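Local structure of glycogen synthase (Cyanobacterium sp. CLg1, 6GNF) at residues 80-85 with 132-137; 424-429 with 504-509. The protein is a bacterial glycogen (starch) synthase, a two-domain glycosyltransferase of the GT-B fold, modelled here with adenosine-5'-diphosphate and glycan bound. All coordinates share one frame; numbering follows the deposited sequence.

Interaction 1. Residues 80-85 with 132-137; sequences VNYGQE and NVERFA
The ring of Y82 lies against the side chain of E134, at the edge of the N-terminal sheet, in the beta hairpin that joins strands 72-82 and 85-96. E134 CB sits over one face of the ring in a CH-pi contact, 3.7 Å from the centroid and displaced toward the rim, with Y82 CE1 its nearest ring atom at 3.4 Å. Because Y82 carries CG anti to the backbone N (chi1 178°), the ring swings across to the first turn of helix 132-144. Tyrosine suits the place, giving the E134 methylene a flat face and D131 a hydroxyl to hydrogen-bond. The E134 chain bends at chi2 (81°), which turns the carboxylate away from the strand, its plane 44° from the ring, and OE1 forms a salt bridge with K213. At the bend, E134 CG packs 3.5 Å from G83 N. In the type II' turn from Y82 to E85, G83 has a positive phi, which favours glycine, and without a side chain it lets E134 CG come close. A water bridges the backbones, donating to N81 O (2.8 Å) and E134 O (2.8 Å) while accepting from G83 N (3.0 Å). Glutamate thus serves twice, its methylenes facing tyrosine and glycine while its charge is paired elsewhere; with no direct hydrogen bond between the segments, the contact rests on CH-pi and van der Waals packing plus one water that links three backbone groups.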
ATOM      1  N   VAL A  80      16.438 -21.710   9.597  1.00 49.60           N
ATOM      2  CA  VAL A  80      15.045 -21.652   9.161  1.00 47.79           C
ATOM      3  C   VAL A  80      14.885 -22.605   7.989  1.00 46.79           C
ATOM      4  O   VAL A  80      15.872 -23.133   7.486  1.00 46.01           O
ATOM      5  CB  VAL A  80      14.617 -20.229   8.719  1.00 46.90           C
ATOM      6  CG1 VAL A  80      14.537 -19.279   9.908  1.00 45.92           C
ATOM      7  CG2 VAL A  80      15.557 -19.678   7.663  1.00 46.81           C
ATOM      8  N   ASN A  81      13.644 -22.806   7.571  1.00 48.45           N
ATOM      9  CA  ASN A  81      13.342 -23.673   6.444  1.00 52.81           C
ATOM     10  C   ASN A  81      13.112 -22.858   5.187  1.00 51.03           C
ATOM     11  O   ASN A  81      12.466 -21.817   5.228  1.00 46.23           O
ATOM     12  CB  ASN A  81      12.105 -24.491   6.751  1.00 55.39           C
ATOM     13  CG  ASN A  81      12.294 -25.381   7.961  1.00 58.83           C
ATOM     14  OD1 ASN A  81      13.254 -26.156   8.032  1.00 61.39           O
ATOM     15  ND2 ASN A  81      11.372 -25.273   8.925  1.00 61.06           N
ATOM     16  N   TYR A  82      13.734 -23.285   4.095  1.00 52.05           N
ATOM     17  CA  TYR A  82      13.424 -22.759   2.776  1.00 52.21           C
ATOM     18  C   TYR A  82      12.732 -23.890   2.044  1.00 53.61           C
ATOM     19  O   TYR A  82      13.385 -24.726   1.441  1.00 56.32           O
ATOM     20  CB  TYR A  82      14.693 -22.304   2.039  1.00 53.74           C
ATOM     21  CG  TYR A  82      14.418 -21.783   0.644  1.00 54.94           C
ATOM     22  CD1 TYR A  82      13.820 -20.546   0.451  1.00 54.88           C
ATOM     23  CD2 TYR A  82      14.717 -22.548  -0.472  1.00 56.29           C
ATOM     24  CE1 TYR A  82      13.547 -20.076  -0.820  1.00 57.16           C
ATOM     25  CE2 TYR A  82      14.445 -22.092  -1.744  1.00 57.43           C
ATOM     26  CZ  TYR A  82      13.865 -20.860  -1.916  1.00 58.26           C
ATOM     27  OH  TYR A  82      13.614 -20.429  -3.194  1.00 62.74           O
ATOM     28  N   GLY A  83      11.406 -23.896   2.087  1.00 54.32           N
ATOM     29  CA  GLY A  83      10.654 -25.066   1.659  1.00 56.59           C
ATOM     30  C   GLY A  83      11.105 -26.243   2.505  1.00 57.65           C
ATOM     31  O   GLY A  83      11.179 -26.150   3.717  1.00 56.27           O
ATOM     32  N   GLN A  84      11.458 -27.340   1.863  1.00 62.26           N
ATOM     33  CA  GLN A  84      11.844 -28.540   2.594  1.00 66.74           C
ATOM     34  C   GLN A  84      13.352 -28.586   2.860  1.00 67.29           C
ATOM     35  O   GLN A  84      13.837 -29.501   3.518  1.00 70.34           O
ATOM     36  CB  GLN A  84      11.350 -29.762   1.829  1.00 69.73           C
ATOM     37  CG  GLN A  84       9.918 -29.559   1.331  1.00 71.68           C
ATOM     38  CD  GLN A  84       9.185 -30.856   1.078  1.00 75.33           C
ATOM     39  OE1 GLN A  84       8.749 -31.128  -0.043  1.00 78.01           O
ATOM     40  NE2 GLN A  84       9.055 -31.675   2.120  1.00 75.14           N
ATOM     41  N   GLU A  85      14.078 -27.580   2.372  1.00 67.03           N
ATOM     42  CA  GLU A  85      15.507 -27.438   2.637  1.00 69.32           C
ATOM     43  C   GLU A  85      15.753 -26.619   3.914  1.00 66.80           C
ATOM     44  O   GLU A  85      15.161 -25.561   4.117  1.00 63.67           O
ATOM     45  CB  GLU A  85      16.204 -26.781   1.441  1.00 72.79           C
ATOM     46  CG  GLU A  85      17.693 -26.482   1.630  1.00 79.18           C
ATOM     47  CD  GLU A  85      18.227 -25.393   0.693  1.00 84.91           C
ATOM     48  OE1 GLU A  85      18.536 -25.699  -0.482  1.00 88.25           O
ATOM     49  OE2 GLU A  85      18.369 -24.230   1.141  1.00 87.25           O
ATOM     50  N   ASN A 132       7.890 -17.806  -4.327  1.00 56.36           N
ATOM     51  CA  ASN A 132       7.374 -16.868  -3.327  1.00 53.18           C
ATOM     52  C   ASN A 132       6.861 -17.547  -2.067  1.00 51.21           C
ATOM     53  O   ASN A 132       6.934 -16.960  -0.972  1.00 47.61           O
ATOM     54  CB  ASN A 132       6.298 -15.949  -3.912  1.00 55.59           C
ATOM     55  CG  ASN A 132       6.885 -14.684  -4.546  1.00 56.63           C
ATOM     56  OD1 ASN A 132       8.091 -14.380  -4.439  1.00 55.33           O
ATOM     57  ND2 ASN A 132       6.020 -13.916  -5.187  1.00 58.57           N
ATOM     58  N   VAL A 133       6.327 -18.756  -2.223  1.00 51.17           N
ATOM     59  CA  VAL A 133       5.914 -19.567  -1.082  1.00 50.63           C
ATOM     60  C   VAL A 133       7.091 -19.738  -0.124  1.00 48.75           C
ATOM     61  O   VAL A 133       6.980 -19.435   1.056  1.00 46.03           O
ATOM     62  CB  VAL A 133       5.382 -20.945  -1.527  1.00 52.86           C
ATOM     63  CG1 VAL A 133       5.293 -21.923  -0.360  1.00 52.51           C
ATOM     64  CG2 VAL A 133       4.020 -20.795  -2.197  1.00 54.55           C
ATOM     65  N   GLU A 134       8.215 -20.217  -0.637  1.00 49.76           N
ATOM     66  CA  GLU A 134       9.367 -20.491   0.212  1.00 50.04           C
ATOM     67  C   GLU A 134       9.965 -19.202   0.782  1.00 49.51           C
ATOM     68  O   GLU A 134      10.304 -19.138   1.958  1.00 50.01           O
ATOM     69  CB  GLU A 134      10.417 -21.288  -0.558  1.00 50.86           C
ATOM     70  CG  GLU A 134      10.008 -22.711  -0.892  1.00 51.70           C
ATOM     71  CD  GLU A 134       9.111 -22.829  -2.120  1.00 55.24           C
ATOM     72  OE1 GLU A 134       8.728 -23.964  -2.494  1.00 59.08           O
ATOM     73  OE2 GLU A 134       8.750 -21.793  -2.727  1.00 54.24           O
ATOM     74  N   ARG A 135      10.077 -18.170  -0.051  1.00 51.00           N
ATOM     75  CA  ARG A 135      10.669 -16.892   0.345  1.00 49.48           C
ATOM     76  C   ARG A 135       9.930 -16.217   1.484  1.00 46.95           C
ATOM     77  O   ARG A 135      10.554 -15.708   2.415  1.00 42.98           O
ATOM     78  CB  ARG A 135      10.719 -15.926  -0.850  1.00 54.19           C
ATOM     79  CG  ARG A 135      11.975 -16.054  -1.702  1.00 57.49           C
ATOM     80  CD  ARG A 135      11.768 -15.605  -3.141  1.00 60.21           C
ATOM     81  NE  ARG A 135      11.018 -14.358  -3.255  1.00 59.57           N
ATOM     82  CZ  ARG A 135      11.540 -13.142  -3.385  1.00 61.30           C
ATOM     83  NH1 ARG A 135      12.854 -12.951  -3.410  1.00 63.42           N
ATOM     84  NH2 ARG A 135      10.724 -12.097  -3.490  1.00 61.51           N
ATOM     85  N   PHE A 136       8.605 -16.202   1.422  1.00 46.97           N
ATOM     86  CA  PHE A 136       7.827 -15.475   2.414  1.00 45.43           C
ATOM     87  C   PHE A 136       7.466 -16.305   3.642  1.00 44.62           C
ATOM     88  O   PHE A 136       7.374 -15.765   4.741  1.00 42.27           O
ATOM     89  CB  PHE A 136       6.603 -14.821   1.772  1.00 48.09           C
ATOM     90  CG  PHE A 136       6.955 -13.808   0.720  1.00 50.26           C
ATOM     91  CD1 PHE A 136       7.970 -12.883   0.937  1.00 48.99           C
ATOM     92  CD2 PHE A 136       6.283 -13.781  -0.495  1.00 52.65           C
ATOM     93  CE1 PHE A 136       8.303 -11.957  -0.036  1.00 50.90           C
ATOM     94  CE2 PHE A 136       6.614 -12.846  -1.473  1.00 53.13           C
ATOM     95  CZ  PHE A 136       7.626 -11.940  -1.245  1.00 51.26           C
ATOM     96  N   ALA A 137       7.318 -17.615   3.478  1.00 43.81           N
ATOM     97  CA  ALA A 137       7.285 -18.494   4.645  1.00 44.21           C
ATOM     98  C   ALA A 137       8.586 -18.345   5.453  1.00 43.01           C
ATOM     99  O   ALA A 137       8.565 -18.324   6.685  1.00 44.40           O
ATOM    100  CB  ALA A 137       7.085 -19.940   4.232  1.00 45.75           C
TER
HETATM  101  O   HOH W   1      10.288 -21.486   3.562  1.00 55.61           O

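Interaction 2. Residues 424-429 with 504-509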
ATOM      1  N   ALA A 424      -0.992  20.920  -9.545  1.00 68.76           N
ATOM      2  CA  ALA A 424      -2.360  20.597  -9.930  1.00 68.96           C
ATOM      3  C   ALA A 424      -3.368  21.273  -9.011  1.00 69.49           C
ATOM      4  O   ALA A 424      -3.093  21.503  -7.832  1.00 69.24           O
ATOM      5  CB  ALA A 424      -2.579  19.090  -9.915  1.00 66.57           C
ATOM      6  N   ASP A 425      -4.545  21.560  -9.555  1.00 69.72           N
ATOM      7  CA  ASP A 425      -5.661  22.058  -8.759  1.00 69.58           C
ATOM      8  C   ASP A 425      -6.401  20.906  -8.115  1.00 69.22           C
ATOM      9  O   ASP A 425      -6.922  21.032  -7.008  1.00 69.73           O
ATOM     10  CB  ASP A 425      -6.615  22.836  -9.645  1.00 70.62           C
ATOM     11  CG  ASP A 425      -5.962  24.039 -10.249  1.00 71.96           C
ATOM     12  OD1 ASP A 425      -5.326  24.782  -9.479  1.00 71.55           O
ATOM     13  OD2 ASP A 425      -6.082  24.238 -11.480  1.00 72.84           O
ATOM     14  N   TYR A 426      -6.454  19.783  -8.830  1.00 68.87           N
ATOM     15  CA  TYR A 426      -7.211  18.624  -8.394  1.00 68.16           C
ATOM     16  C   TYR A 426      -6.374  17.345  -8.446  1.00 66.69           C
ATOM     17  O   TYR A 426      -5.576  17.152  -9.358  1.00 66.50           O
ATOM     18  CB  TYR A 426      -8.459  18.479  -9.263  1.00 69.09           C
ATOM     19  CG  TYR A 426      -9.394  19.667  -9.171  1.00 70.78           C
ATOM     20  CD1 TYR A 426     -10.170  19.872  -8.038  1.00 71.44           C
ATOM     21  CD2 TYR A 426      -9.490  20.590 -10.208  1.00 73.03           C
ATOM     22  CE1 TYR A 426     -11.024  20.959  -7.939  1.00 74.08           C
ATOM     23  CE2 TYR A 426     -10.340  21.685 -10.121  1.00 75.97           C
ATOM     24  CZ  TYR A 426     -11.110  21.867  -8.987  1.00 76.98           C
ATOM     25  OH  TYR A 426     -11.966  22.955  -8.904  1.00 78.65           O
ATOM     26  N   CYS A 427      -6.586  16.477  -7.462  1.00 66.16           N
ATOM     27  CA  CYS A 427      -5.971  15.153  -7.414  1.00 66.33           C
ATOM     28  C   CYS A 427      -7.017  14.104  -7.797  1.00 65.60           C
ATOM     29  O   CYS A 427      -7.962  13.854  -7.055  1.00 64.92           O
ATOM     30  CB  CYS A 427      -5.432  14.886  -6.014  1.00 65.09           C
ATOM     31  SG  CYS A 427      -4.871  13.203  -5.752  1.00 68.39           S
ATOM     32  N   LEU A 428      -6.829  13.489  -8.959  1.00 66.17           N
ATOM     33  CA  LEU A 428      -7.836  12.632  -9.574  1.00 66.58           C
ATOM     34  C   LEU A 428      -7.545  11.158  -9.312  1.00 66.24           C
ATOM     35  O   LEU A 428      -6.509  10.645  -9.745  1.00 65.04           O
ATOM     36  CB  LEU A 428      -7.847  12.902 -11.076  1.00 69.06           C
ATOM     37  CG  LEU A 428      -8.947  12.300 -11.942  1.00 71.91           C
ATOM     38  CD1 LEU A 428     -10.286  12.935 -11.623  1.00 73.42           C
ATOM     39  CD2 LEU A 428      -8.611  12.496 -13.414  1.00 74.41           C
ATOM     40  N   MET A 429      -8.442  10.491  -8.578  1.00 66.23           N
ATOM     41  CA  MET A 429      -8.279   9.078  -8.220  1.00 63.02           C
ATOM     42  C   MET A 429      -9.535   8.256  -8.528  1.00 62.98           C
ATOM     43  O   MET A 429     -10.344   7.991  -7.635  1.00 62.16           O
ATOM     44  CB  MET A 429      -7.954   8.947  -6.733  1.00 61.82           C
ATOM     45  CG  MET A 429      -6.727   9.730  -6.294  1.00 61.15           C
ATOM     46  SD  MET A 429      -6.398   9.519  -4.539  1.00 59.32           S
ATOM     47  CE  MET A 429      -5.907   7.808  -4.490  1.00 57.00           C
ATOM     48  N   GLN A 504     -17.573  23.060 -11.303  1.00 91.82           N
ATOM     49  CA  GLN A 504     -18.634  24.011 -10.999  1.00 93.36           C
ATOM     50  C   GLN A 504     -18.202  25.044  -9.961  1.00 93.04           C
ATOM     51  O   GLN A 504     -18.692  26.165  -9.969  1.00 95.08           O
ATOM     52  CB  GLN A 504     -19.858  23.279 -10.463  1.00 95.37           C
ATOM     53  CG  GLN A 504     -20.623  22.471 -11.509  1.00 97.80           C
ATOM     54  CD  GLN A 504     -21.764  23.245 -12.130  1.00103.00           C
ATOM     55  OE1 GLN A 504     -21.778  24.476 -12.095  1.00107.15           O
ATOM     56  NE2 GLN A 504     -22.706  22.536 -12.735  1.00105.61           N
ATOM     57  N   GLU A 505     -17.282  24.664  -9.078  1.00 90.00           N
ATOM     58  CA  GLU A 505     -16.776  25.571  -8.041  1.00 90.44           C
ATOM     59  C   GLU A 505     -15.390  26.141  -8.335  1.00 88.63           C
ATOM     60  O   GLU A 505     -14.909  26.992  -7.589  1.00 88.71           O
ATOM     61  CB  GLU A 505     -16.731  24.860  -6.689  1.00 89.49           C
ATOM     62  CG  GLU A 505     -18.093  24.556  -6.094  1.00 91.88           C
ATOM     63  CD  GLU A 505     -18.003  23.911  -4.724  1.00 92.07           C
ATOM     64  OE1 GLU A 505     -18.996  23.269  -4.325  1.00 93.06           O
ATOM     65  OE2 GLU A 505     -16.963  24.035  -4.040  1.00 91.67           O
ATOM     66  N   TYR A 506     -14.747  25.688  -9.408  1.00 87.15           N
ATOM     67  CA  TYR A 506     -13.380  26.110  -9.698  1.00 86.72           C
ATOM     68  C   TYR A 506     -13.276  27.629  -9.789  1.00 89.08           C
ATOM     69  O   TYR A 506     -14.056  28.269 -10.494  1.00 88.86           O
ATOM     70  CB  TYR A 506     -12.862  25.483 -10.996  1.00 86.11           C
ATOM     71  CG  TYR A 506     -11.475  25.970 -11.369  1.00 86.20           C
ATOM     72  CD1 TYR A 506     -10.363  25.612 -10.611  1.00 84.38           C
ATOM     73  CD2 TYR A 506     -11.279  26.805 -12.463  1.00 87.66           C
ATOM     74  CE1 TYR A 506      -9.095  26.067 -10.941  1.00 85.03           C
ATOM     75  CE2 TYR A 506     -10.016  27.266 -12.796  1.00 87.68           C
ATOM     76  CZ  TYR A 506      -8.927  26.894 -12.030  1.00 86.33           C
ATOM     77  OH  TYR A 506      -7.662  27.326 -12.332  1.00 87.55           O
ATOM     78  N   GLY A 507     -12.293  28.190  -9.089  1.00 89.94           N
ATOM     79  CA  GLY A 507     -12.027  29.629  -9.120  1.00 92.75           C
ATOM     80  C   GLY A 507     -12.896  30.504  -8.226  1.00 95.59           C
ATOM     81  O   GLY A 507     -12.606  31.691  -8.055  1.00 98.10           O
ATOM     82  N   THR A 508     -13.953  29.936  -7.648  1.00 95.98           N
ATOM     83  CA  THR A 508     -14.889  30.705  -6.825  1.00 96.63           C
ATOM     84  C   THR A 508     -14.334  30.869  -5.409  1.00 96.27           C
ATOM     85  O   THR A 508     -13.344  30.226  -5.051  1.00 92.17           O
ATOM     86  CB  THR A 508     -16.266  30.016  -6.747  1.00 95.68           C
ATOM     87  OG1 THR A 508     -16.145  28.774  -6.038  1.00 92.79           O
ATOM     88  CG2 THR A 508     -16.826  29.777  -8.142  1.00 94.94           C
ATOM     89  N   PRO A 509     -14.956  31.744  -4.599  1.00 98.12           N
ATOM     90  CA  PRO A 509     -14.565  31.841  -3.196  1.00 97.87           C
ATOM     91  C   PRO A 509     -14.578  30.503  -2.458  1.00 95.58           C
ATOM     92  O   PRO A 509     -13.737  30.293  -1.586  1.00 93.15           O
ATOM     93  CB  PRO A 509     -15.611  32.788  -2.616  1.00100.49           C
ATOM     94  CG  PRO A 509     -15.927  33.699  -3.749  1.00102.85           C
ATOM     95  CD  PRO A 509     -15.853  32.849  -4.989  1.00101.07           C
TER
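The Y506 ring has the hydroxyl of Y426 at its edge, near the ring plane, and the carboxylate of D425 approaching obliquely; it also meets F511 edge-to-face. Y426 OH is 3.4 Å from Y506 CB and 3.5 Å from Y506 CD1, while the two tyrosine rings meet at an angle, Y426 CE2 lying 4.0 Å from Y506 CD1. The Y426 ring stacks instead on F353. D425 OD2 approaches Y506 CE1 at 3.6 Å, its carboxylate plane turned 50° from the ring; this oxygen forms a salt bridge with K335 and accepts a hydrogen bond from the backbone N of L352. An aspartate suits the place because its short chain can meet both partners beside the ring. Strand 426-429 belongs to the parallel sheet of the C-terminal Rossmann-like domain of the GT-B fold, and D425 and Y426 stand where the chain enters it from helix 414-423. Across the contact, 504-509 joins helices 485-503 and 509-520. A trans chi1 (176°) sends the Y506 ring toward the strand from a type II turn whose G507 takes a positive phi that glycine tolerates easily. E505 O accepts from both T508 N (3.1 Å) and T508 OG1 (2.7 Å), and T508, a short hydroxyl residue, is the N-cap of helix 509-520.

Both segments of interaction 1 precede those of interaction 2 in the sequence, and the two contacts do not touch: their centres are 50 Å apart, their nearest atoms about 24 Å, on opposite sides of the chain's centre. They share no sheet or helix. Residues 80-85 run from the end of edge strand 72-82 of the mixed N-terminal sheet through a hairpin turn and meet helix 132-144, whereas 424-429 leads into inner strand 426-429 of the parallel C-terminal sheet and meets the connection between helices 485-503 and 509-520. Each thus belongs to one half of the GT-B fold, joining a sheet to the helical elements around it, with adenosine-5'-diphosphate and glycan bound between the halves.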